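Local coordinates for protein Rab GDP-dissociation inhibitor (Saccharomyces cerevisiae, PDB 2BCG) that inhibits GDP release from the Rab GTPase Sec4, is essential in the yeast secretory pathway, and extracts GDP-bound Ypt7 from vacuolar membranes, at residues 194-202 against 214-223; 326-334 against 345-354. All coordinates share one frame; numbering follows the deposited sequence.

Interaction 1. Residues 194-202 against 214-223; sequences FIGHAMALW and PSFERILLYC. With GER (geran-8-yl geran), chain C; GER (geran-8-yl geran), chain D.
The guanidinium of Arg218 lies flat on the indole of Trp202, the two planes only 15° apart. Its CZ sits 3.5 Å from the centroid of the Trp202 six-membered ring, a cation-pi geometry, and Arg218 CD adds a CH-pi contact to the same ring. In the guanidinium plane, Arg218 NH1 donates to Ala200 O at 2.9 Å, nearly straight at 168°; this bond and the stack on the indole together limit rotation of the group, while a second bond from NH1, to Leu201 O, is weak. Trp202 NE1 reaches Ser215 OG at 3.0 Å, tilted from the indole plane. Were Trp202 replaced by an alanine, the guanidinium would probably lose its stacking surface and turn more freely, and Ser215 OG would lose this N-H. Farther along, Met199 CA rests over the Tyr222 ring. Met199, bent at its last torsion, brings CE to 3.5 Å from Cys223 SG and 3.8 Å from C14 of the chain C geranylgeranyl group; Cys223 CB lies 3.6 Å from C3 of the chain D group. Ile195 CG2 packs on Ile219 CD1. The segments of helices 189-199 and 212-229 cross at 57°, with helix 144-159 against Ile195 and Met199, helix 178-184 against Ile219, and strand 330-334 against Leu201.

Interaction 2. Residues 326-334 against 345-354; sequences NADSLQIII and IYVAIVSDAH
Leu330 and Ile349 run side by side and point the same way, Leu330 CG lying 3.6 Å from Ile349 CD1. With chi1 at 63°, Leu330 CG sits between its own backbone N and carbonyl carbon, and from there both methyls reach the isoleucine: Leu330 CD1 meets Ile349 CD1, while Leu330 CD2 meets Ile349 CG2. Ile332 CD1 approaches that same Ile349 CD1 from an oblique direction, and Ile332 also opposes Val347 CB to CB. Ile334 beside Ile345 continues this apolar face.

The other face carries Gln331, Ile333 and Tyr346. Ile333 CG1 meets the edge of the Tyr346 ring at CE2, 4.0 Å away, and the Gln331 amide runs alongside that ring with its plane 18° from it. A water donates to both Gln331 OE1 and Val347 O; Tyr234 and Ser118 take the Gln331 NE2 end, and Ser421 bonds to OE1.

Beyond the last bridge, Leu330 with Ile349, Ser351 OG donates to Asp328 O at 2.8 Å, in the carbonyl plane on a lone pair. Ser329 OG donates to Asp328 OD2 at 2.9 Å and is also hydrogen-bonded to Ser116 N.

The backbones pair through Leu330-Ile349, Ile332-Val347 and Ile334-Ile345, each with two reciprocal N-H to O bonds; Leu330 N to Ile349 O is 3.0 Å. The strand directions differ by 169°, close to antiparallel, as in a beta hairpin, here within a mixed sheet where strand 118-122 flanks 330-334 and strand 362-369 flanks 345-351.

In the fold
Interaction 1 closes before interaction 2 opens along the chain, and their centres lie about 20 Å apart. The first joins helices 189-199 and 212-229; the second joins neighbouring strands of the mixed sheet. They meet directly where the chain leaves helix 189-199: Leu201 CD2 is 3.6 Å from Ile333 CD1, and Ala198 CA is 3.9 Å from that same methyl. The end of helix 189-199 and the turn after it thus rest on Ile333 of the hairpin. Geranylgeranyl groups touch interaction 1 directly. In interaction 2, the side chain of Ile333 is about 10 Å from a bound geranylgeranyl group. The hairpin therefore touches a helix of the lipid pocket, an arrangement consistent with a protein that binds prenylated Rabs.

Interaction 1. Residues 194-202 against 214-223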
loop_
_atom_site.group_PDB
_atom_site.type_symbol
_atom_site.label_atom_id
_atom_site.label_comp_id
_atom_site.label_asym_id
_atom_site.label_seq_id
_atom_site.Cartn_x
_atom_site.Cartn_y
_atom_site.Cartn_z
ATOM N N PHE A 194 26.469 15.125 4.647
ATOM C CA PHE A 194 25.104 15.648 4.640
ATOM C C PHE A 194 24.419 15.463 3.280
ATOM O O PHE A 194 23.288 14.963 3.194
ATOM C CB PHE A 194 25.051 17.120 5.044
ATOM C CG PHE A 194 23.681 17.697 4.928
ATOM C CD1 PHE A 194 22.728 17.508 5.948
ATOM C CD2 PHE A 194 23.298 18.370 3.763
ATOM C CE1 PHE A 194 21.427 18.018 5.803
ATOM C CE2 PHE A 194 22.004 18.874 3.606
ATOM C CZ PHE A 194 21.066 18.704 4.634
ATOM N N ILE A 195 25.081 15.878 2.199
ATOM C CA ILE A 195 24.481 15.732 0.883
ATOM C C ILE A 195 24.286 14.261 0.548
ATOM O O ILE A 195 23.181 13.863 0.132
ATOM C CB ILE A 195 25.343 16.382 -0.220
ATOM C CG1 ILE A 195 25.365 17.890 0.002
ATOM C CG2 ILE A 195 24.781 16.032 -1.640
ATOM C CD1 ILE A 195 26.497 18.592 -0.790
ATOM N N GLY A 196 25.327 13.462 0.740
ATOM C CA GLY A 196 25.289 12.039 0.395
ATOM C C GLY A 196 24.238 11.253 1.177
ATOM O O GLY A 196 23.525 10.431 0.581
ATOM N N HIS A 197 24.148 11.511 2.486
ATOM C CA HIS A 197 23.315 10.678 3.396
ATOM C C HIS A 197 21.948 11.260 3.646
ATOM O O HIS A 197 20.976 10.497 3.738
ATOM C CB HIS A 197 24.009 10.417 4.723
ATOM C CG HIS A 197 25.250 9.608 4.582
ATOM N ND1 HIS A 197 25.330 8.293 4.988
ATOM C CD2 HIS A 197 26.449 9.906 4.019
ATOM C CE1 HIS A 197 26.530 7.822 4.702
ATOM N NE2 HIS A 197 27.225 8.780 4.108
ATOM N N ALA A 198 21.844 12.588 3.757
ATOM C CA ALA A 198 20.541 13.210 4.010
ATOM C C ALA A 198 19.782 13.591 2.751
ATOM O O ALA A 198 18.563 13.745 2.819
ATOM C CB ALA A 198 20.669 14.431 4.914
ATOM N N MET A 199 20.473 13.754 1.608
ATOM C CA MET A 199 19.798 14.151 0.370
ATOM C C MET A 199 19.790 13.041 -0.672
ATOM O O MET A 199 18.701 12.672 -1.182
ATOM C CB MET A 199 20.400 15.442 -0.221
ATOM C CG MET A 199 20.249 16.636 0.705
ATOM S SD MET A 199 20.897 18.183 -0.002
ATOM C CE MET A 199 19.565 18.528 -1.170
ATOM N N ALA A 200 20.974 12.497 -0.963
ATOM C CA ALA A 200 21.054 11.391 -1.907
ATOM C C ALA A 200 20.576 10.093 -1.229
ATOM O O ALA A 200 20.184 9.126 -1.913
ATOM C CB ALA A 200 22.462 11.254 -2.480
ATOM N N LEU A 201 20.573 10.099 0.108
ATOM C CA LEU A 201 20.134 8.961 0.925
ATOM C C LEU A 201 20.893 7.673 0.645
ATOM O O LEU A 201 20.309 6.573 0.663
ATOM C CB LEU A 201 18.621 8.754 0.803
ATOM C CG LEU A 201 17.774 9.914 1.322
ATOM C CD1 LEU A 201 16.365 9.973 0.726
ATOM C CD2 LEU A 201 17.777 9.936 2.867
ATOM N N TRP A 202 22.196 7.799 0.390
ATOM C CA TRP A 202 23.074 6.640 0.400
ATOM C C TRP A 202 23.258 6.204 1.857
ATOM O O TRP A 202 23.284 7.048 2.754
ATOM C CB TRP A 202 24.445 6.969 -0.213
ATOM C CG TRP A 202 24.445 7.334 -1.679
ATOM C CD1 TRP A 202 24.716 8.567 -2.211
ATOM C CD2 TRP A 202 24.192 6.467 -2.801
ATOM N NE1 TRP A 202 24.650 8.521 -3.592
ATOM C CE2 TRP A 202 24.328 7.252 -3.978
ATOM C CE3 TRP A 202 23.865 5.109 -2.931
ATOM C CZ2 TRP A 202 24.146 6.725 -5.266
ATOM C CZ3 TRP A 202 23.687 4.586 -4.230
ATOM C CH2 TRP A 202 23.830 5.398 -5.372
ATOM N N PRO A 214 24.140 8.823 -10.870
ATOM C CA PRO A 214 23.123 8.317 -9.910
ATOM C C PRO A 214 22.955 9.205 -8.686
ATOM O O PRO A 214 21.836 9.423 -8.256
ATOM C CB PRO A 214 23.651 6.950 -9.477
ATOM C CG PRO A 214 25.045 6.871 -9.997
ATOM C CD PRO A 214 25.190 7.824 -11.123
ATOM N N SER A 215 24.062 9.691 -8.126
ATOM C CA SER A 215 23.990 10.674 -7.034
ATOM C C SER A 215 23.298 11.972 -7.465
ATOM O O SER A 215 22.466 12.501 -6.725
ATOM C CB SER A 215 25.389 10.979 -6.458
ATOM O OG SER A 215 25.994 9.822 -5.917
ATOM N N PHE A 216 23.641 12.488 -8.651
ATOM C CA PHE A 216 23.020 13.694 -9.187
ATOM C C PHE A 216 21.501 13.512 -9.277
ATOM O O PHE A 216 20.725 14.373 -8.836
ATOM C CB PHE A 216 23.586 14.013 -10.591
ATOM C CG PHE A 216 23.023 15.273 -11.199
ATOM C CD1 PHE A 216 21.837 15.241 -11.942
ATOM C CD2 PHE A 216 23.676 16.498 -11.032
ATOM C CE1 PHE A 216 21.312 16.416 -12.490
ATOM C CE2 PHE A 216 23.152 17.674 -11.584
ATOM C CZ PHE A 216 21.973 17.630 -12.306
ATOM N N GLU A 217 21.092 12.403 -9.893
ATOM C CA GLU A 217 19.662 12.099 -10.010
ATOM C C GLU A 217 18.955 11.934 -8.654
ATOM O O GLU A 217 17.836 12.426 -8.499
ATOM C CB GLU A 217 19.381 10.932 -10.978
ATOM C CG GLU A 217 19.857 9.534 -10.559
ATOM C CD GLU A 217 19.871 8.494 -11.712
ATOM O OE1 GLU A 217 19.451 8.818 -12.843
ATOM O OE2 GLU A 217 20.287 7.330 -11.477
ATOM N N ARG A 218 19.591 11.261 -7.685
ATOM C CA ARG A 218 19.002 11.116 -6.332
ATOM C C ARG A 218 18.842 12.472 -5.631
ATOM O O ARG A 218 17.818 12.722 -4.999
ATOM C CB ARG A 218 19.808 10.163 -5.441
ATOM C CG ARG A 218 19.779 8.660 -5.783
ATOM C CD ARG A 218 20.728 7.983 -4.809
ATOM N NE ARG A 218 20.709 6.529 -4.813
ATOM C CZ ARG A 218 20.583 5.756 -3.734
ATOM N NH1 ARG A 218 20.473 6.285 -2.513
ATOM N NH2 ARG A 218 20.584 4.433 -3.875
ATOM N N ILE A 219 19.849 13.344 -5.733
ATOM C CA ILE A 219 19.778 14.664 -5.143
ATOM C C ILE A 219 18.705 15.517 -5.815
ATOM O O ILE A 219 17.918 16.186 -5.151
ATOM C CB ILE A 219 21.167 15.364 -5.207
ATOM C CG1 ILE A 219 22.187 14.561 -4.385
ATOM C CG2 ILE A 219 21.055 16.826 -4.736
ATOM C CD1 ILE A 219 23.635 14.867 -4.761
ATOM N N LEU A 220 18.673 15.506 -7.153
ATOM C CA LEU A 220 17.572 16.145 -7.858
ATOM C C LEU A 220 16.187 15.612 -7.431
ATOM O O LEU A 220 15.282 16.420 -7.170
ATOM C CB LEU A 220 17.754 15.989 -9.365
ATOM C CG LEU A 220 16.790 16.738 -10.282
ATOM C CD1 LEU A 220 16.824 18.255 -10.106
ATOM C CD2 LEU A 220 17.148 16.314 -11.707
ATOM N N LEU A 221 16.061 14.280 -7.350
ATOM C CA LEU A 221 14.810 13.619 -6.873
ATOM C C LEU A 221 14.425 14.130 -5.483
ATOM O O LEU A 221 13.265 14.440 -5.235
ATOM C CB LEU A 221 14.940 12.094 -6.866
ATOM C CG LEU A 221 13.743 11.299 -6.296
ATOM C CD1 LEU A 221 12.439 11.580 -7.062
ATOM C CD2 LEU A 221 14.030 9.831 -6.226
ATOM N N TYR A 222 15.397 14.229 -4.578
ATOM C CA TYR A 222 15.111 14.737 -3.236
ATOM C C TYR A 222 14.591 16.165 -3.281
ATOM O O TYR A 222 13.577 16.491 -2.644
ATOM C CB TYR A 222 16.377 14.677 -2.366
ATOM C CG TYR A 222 16.170 15.046 -0.909
ATOM C CD1 TYR A 222 16.089 16.394 -0.519
ATOM C CD2 TYR A 222 16.071 14.047 0.073
ATOM C CE1 TYR A 222 15.897 16.751 0.828
ATOM C CE2 TYR A 222 15.878 14.377 1.429
ATOM C CZ TYR A 222 15.798 15.734 1.793
ATOM O OH TYR A 222 15.581 16.062 3.118
ATOM N N CYS A 223 15.299 17.040 -4.004
ATOM C CA CYS A 223 14.901 18.442 -4.090
ATOM C C CYS A 223 13.540 18.606 -4.765
ATOM O O CYS A 223 12.697 19.354 -4.283
ATOM C CB CYS A 223 15.952 19.267 -4.832
ATOM S SG CYS A 223 17.540 19.316 -3.969
HETATM C C1 GER C . 12.034 25.154 -7.024
HETATM C C2 GER C . 11.941 25.435 -5.511
HETATM C C3 GER C . 13.019 25.918 -4.755
HETATM C C4 GER C . 14.379 26.211 -5.416
HETATM C C5 GER C . 12.858 26.176 -3.238
HETATM C C6 GER C . 12.734 24.880 -2.410
HETATM C C7 GER C . 13.971 24.398 -1.956
HETATM C C8 GER C . 14.449 23.080 -2.055
HETATM C C9 GER C . 13.587 22.020 -2.748
HETATM C C10 GER C . 15.849 22.685 -1.524
HETATM C C11 GER C . 15.938 22.110 -0.093
HETATM C C12 GER C . 17.238 22.348 0.381
HETATM C C13 GER C . 18.124 21.608 1.181
HETATM C C14 GER C . 17.755 20.227 1.746
HETATM C C15 GER C . 19.507 22.218 1.481
HETATM C C16 GER C . 20.031 21.943 2.897
HETATM C C17 GER C . 20.562 23.094 3.484
HETATM C C18 GER C . 21.288 23.246 4.674
HETATM C C19 GER C . 21.651 22.078 5.599
HETATM C C20 GER C . 21.745 24.640 5.080
HETATM C C1 GER D . 14.893 21.886 -7.790
HETATM C C2 GER D . 15.488 22.507 -6.502
HETATM C C3 GER D . 16.843 22.459 -6.136
HETATM C C4 GER D . 17.911 21.764 -6.997
HETATM C C5 GER D . 17.274 23.109 -4.812
HETATM C C6 GER D . 18.023 24.437 -4.997
HETATM C C7 GER D . 18.154 25.116 -3.780
HETATM C C8 GER D . 19.046 26.137 -3.428
HETATM C C9 GER D . 20.069 26.685 -4.438
HETATM C C10 GER D . 18.976 26.736 -2.010
HETATM C C11 GER D . 20.112 26.270 -1.081
HETATM C C12 GER D . 20.202 27.102 0.036
HETATM C C13 GER D . 21.099 27.060 1.105
HETATM C C14 GER D . 22.196 26.002 1.211
HETATM C C15 GER D . 20.981 28.103 2.215
HETATM C C16 GER D . 21.888 29.292 1.936
HETATM C C17 GER D . 21.994 30.103 3.055
HETATM C C18 GER D . 23.102 30.859 3.423
HETATM C C19 GER D . 24.376 30.850 2.553
HETATM C C20 GER D . 23.035 31.710 4.709
HETATM O O HOH W 1 16.783 14.326 4.743
#

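Interaction 2. Residues 326-334 against 345-354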
loop_
_atom_site.group_PDB
_atom_site.type_symbol
_atom_site.label_atom_id
_atom_site.label_comp_id
_atom_site.label_asym_id
_atom_site.label_seq_id
_atom_site.Cartn_x
_atom_site.Cartn_y
_atom_site.Cartn_z
ATOM N N ASN A 326 7.156 17.438 18.582
ATOM C CA ASN A 326 5.910 16.648 18.688
ATOM C C ASN A 326 5.349 16.276 17.308
ATOM O O ASN A 326 4.145 16.189 17.085
ATOM C CB ASN A 326 4.862 17.313 19.569
ATOM C CG ASN A 326 5.215 17.250 21.054
ATOM O OD1 ASN A 326 6.233 16.674 21.457
ATOM N ND2 ASN A 326 4.378 17.878 21.866
ATOM N N ALA A 327 6.259 16.047 16.378
ATOM C CA ALA A 327 5.880 15.654 15.005
ATOM C C ALA A 327 4.992 14.414 15.002
ATOM O O ALA A 327 5.207 13.496 15.781
ATOM C CB ALA A 327 7.146 15.392 14.177
ATOM N N ASP A 328 4.027 14.362 14.087
ATOM C CA ASP A 328 3.184 13.167 13.973
ATOM C C ASP A 328 3.854 12.046 13.204
ATOM O O ASP A 328 3.399 10.897 13.302
ATOM C CB ASP A 328 1.759 13.446 13.446
ATOM C CG ASP A 328 1.725 13.957 12.030
ATOM O OD1 ASP A 328 0.724 14.659 11.704
ATOM O OD2 ASP A 328 2.613 13.662 11.211
ATOM N N SER A 329 4.941 12.363 12.511
ATOM C CA SER A 329 5.640 11.403 11.663
ATOM C C SER A 329 6.967 12.018 11.303
ATOM O O SER A 329 7.085 13.259 11.152
ATOM C CB SER A 329 4.839 11.078 10.385
ATOM O OG SER A 329 4.564 12.267 9.619
ATOM N N LEU A 330 7.967 11.175 11.137
ATOM C CA LEU A 330 9.268 11.676 10.715
ATOM C C LEU A 330 10.166 10.530 10.331
ATOM O O LEU A 330 9.906 9.357 10.681
ATOM C CB LEU A 330 9.953 12.530 11.797
ATOM C CG LEU A 330 10.289 11.793 13.101
ATOM C CD1 LEU A 330 11.704 12.145 13.635
ATOM C CD2 LEU A 330 9.236 11.988 14.215
ATOM N N GLN A 331 11.250 10.876 9.645
ATOM C CA GLN A 331 12.398 10.017 9.488
ATOM C C GLN A 331 13.539 10.515 10.361
ATOM O O GLN A 331 13.758 11.734 10.431
ATOM C CB GLN A 331 12.863 10.061 8.021
ATOM C CG GLN A 331 14.312 9.597 7.806
ATOM C CD GLN A 331 14.621 9.430 6.353
ATOM O OE1 GLN A 331 14.601 8.311 5.819
ATOM N NE2 GLN A 331 14.914 10.541 5.691
ATOM N N ILE A 332 14.254 9.600 11.006
ATOM C CA ILE A 332 15.566 9.962 11.536
ATOM C C ILE A 332 16.633 9.229 10.731
ATOM O O ILE A 332 16.488 8.018 10.480
ATOM C CB ILE A 332 15.725 9.603 13.037
ATOM C CG1 ILE A 332 14.658 10.300 13.890
ATOM C CG2 ILE A 332 17.124 10.000 13.532
ATOM C CD1 ILE A 332 14.656 9.821 15.371
ATOM N N ILE A 333 17.708 9.954 10.386
ATOM C CA ILE A 333 18.856 9.356 9.702
ATOM C C ILE A 333 20.052 9.445 10.646
ATOM O O ILE A 333 20.398 10.561 11.066
ATOM C CB ILE A 333 19.232 10.121 8.403
ATOM C CG1 ILE A 333 18.077 10.128 7.411
ATOM C CG2 ILE A 333 20.460 9.498 7.734
ATOM C CD1 ILE A 333 18.233 11.124 6.286
ATOM N N ILE A 334 20.668 8.301 10.969
ATOM C CA ILE A 334 21.910 8.326 11.753
ATOM C C ILE A 334 23.035 7.965 10.781
ATOM O O ILE A 334 23.200 6.782 10.476
ATOM C CB ILE A 334 21.858 7.367 12.971
ATOM C CG1 ILE A 334 20.596 7.612 13.814
ATOM C CG2 ILE A 334 23.111 7.512 13.850
ATOM C CD1 ILE A 334 20.497 6.731 15.060
ATOM N N ILE A 345 21.783 4.072 10.225
ATOM C CA ILE A 345 20.583 3.540 10.916
ATOM C C ILE A 345 19.458 4.499 10.633
ATOM O O ILE A 345 19.652 5.733 10.659
ATOM C CB ILE A 345 20.796 3.458 12.454
ATOM C CG1 ILE A 345 22.023 2.575 12.760
ATOM C CG2 ILE A 345 19.519 2.942 13.135
ATOM C CD1 ILE A 345 22.309 2.408 14.218
ATOM N N TYR A 346 18.300 3.939 10.291
ATOM C CA TYR A 346 17.089 4.733 10.053
ATOM C C TYR A 346 16.072 4.515 11.160
ATOM O O TYR A 346 15.979 3.446 11.761
ATOM C CB TYR A 346 16.412 4.359 8.720
ATOM C CG TYR A 346 17.218 4.740 7.489
ATOM C CD1 TYR A 346 17.614 3.751 6.596
ATOM C CD2 TYR A 346 17.537 6.086 7.189
ATOM C CE1 TYR A 346 18.365 4.061 5.461
ATOM C CE2 TYR A 346 18.270 6.404 6.041
ATOM C CZ TYR A 346 18.663 5.398 5.188
ATOM O OH TYR A 346 19.354 5.682 4.041
ATOM N N VAL A 347 15.273 5.541 11.390
ATOM C CA VAL A 347 14.053 5.362 12.166
ATOM C C VAL A 347 12.909 5.944 11.341
ATOM O O VAL A 347 13.030 7.019 10.737
ATOM C CB VAL A 347 14.113 6.016 13.565
ATOM C CG1 VAL A 347 12.983 5.465 14.453
ATOM C CG2 VAL A 347 15.479 5.757 14.260
ATOM N N ALA A 348 11.792 5.229 11.324
ATOM C CA ALA A 348 10.580 5.661 10.635
ATOM C C ALA A 348 9.516 5.734 11.697
ATOM O O ALA A 348 9.214 4.740 12.368
ATOM C CB ALA A 348 10.159 4.664 9.560
ATOM N N ILE A 349 8.959 6.918 11.867
ATOM C CA ILE A 349 7.968 7.147 12.912
ATOM C C ILE A 349 6.657 7.608 12.289
ATOM O O ILE A 349 6.644 8.528 11.468
ATOM C CB ILE A 349 8.486 8.207 13.913
ATOM C CG1 ILE A 349 9.701 7.646 14.677
ATOM C CG2 ILE A 349 7.408 8.674 14.892
ATOM C CD1 ILE A 349 10.947 8.521 14.565
ATOM N N VAL A 350 5.562 6.932 12.670
ATOM C CA VAL A 350 4.211 7.286 12.244
ATOM C C VAL A 350 3.329 7.106 13.489
ATOM O O VAL A 350 3.782 6.527 14.505
ATOM C CB VAL A 350 3.753 6.419 11.021
ATOM C CG1 VAL A 350 4.480 6.848 9.733
ATOM C CG2 VAL A 350 3.956 4.899 11.329
ATOM N N SER A 351 2.088 7.546 13.428
ATOM C CA SER A 351 1.289 7.537 14.631
ATOM C C SER A 351 -0.203 7.449 14.294
ATOM O O SER A 351 -0.574 7.088 13.189
ATOM C CB SER A 351 1.640 8.771 15.458
ATOM O OG SER A 351 1.271 9.956 14.770
ATOM N N ASP A 352 -1.042 7.803 15.261
ATOM C CA ASP A 352 -2.493 7.725 15.065
ATOM C C ASP A 352 -2.945 8.611 13.886
ATOM O O ASP A 352 -4.034 8.388 13.318
ATOM C CB ASP A 352 -3.334 7.867 16.383
ATOM C CG ASP A 352 -3.512 9.326 16.855
ATOM O OD1 ASP A 352 -3.864 9.513 18.050
ATOM O OD2 ASP A 352 -3.322 10.265 16.073
ATOM N N ALA A 353 -2.126 9.607 13.504
ATOM C CA ALA A 353 -2.460 10.510 12.389
ATOM C C ALA A 353 -2.561 9.783 11.050
ATOM O O ALA A 353 -3.155 10.286 10.094
ATOM C CB ALA A 353 -1.431 11.639 12.282
ATOM N N HIS A 354 -1.928 8.610 10.984
ATOM C CA HIS A 354 -1.897 7.802 9.767
ATOM C C HIS A 354 -2.729 6.526 9.960
ATOM O O HIS A 354 -2.672 5.647 9.097
ATOM C CB HIS A 354 -0.426 7.563 9.253
ATOM C CG HIS A 354 0.231 8.739 8.533
ATOM N ND1 HIS A 354 1.066 9.637 9.168
ATOM C CD2 HIS A 354 0.254 9.092 7.219
ATOM C CE1 HIS A 354 1.542 10.509 8.295
ATOM N NE2 HIS A 354 1.072 10.195 7.098
HETATM O O HOH W 2 13.364 6.462 7.773
#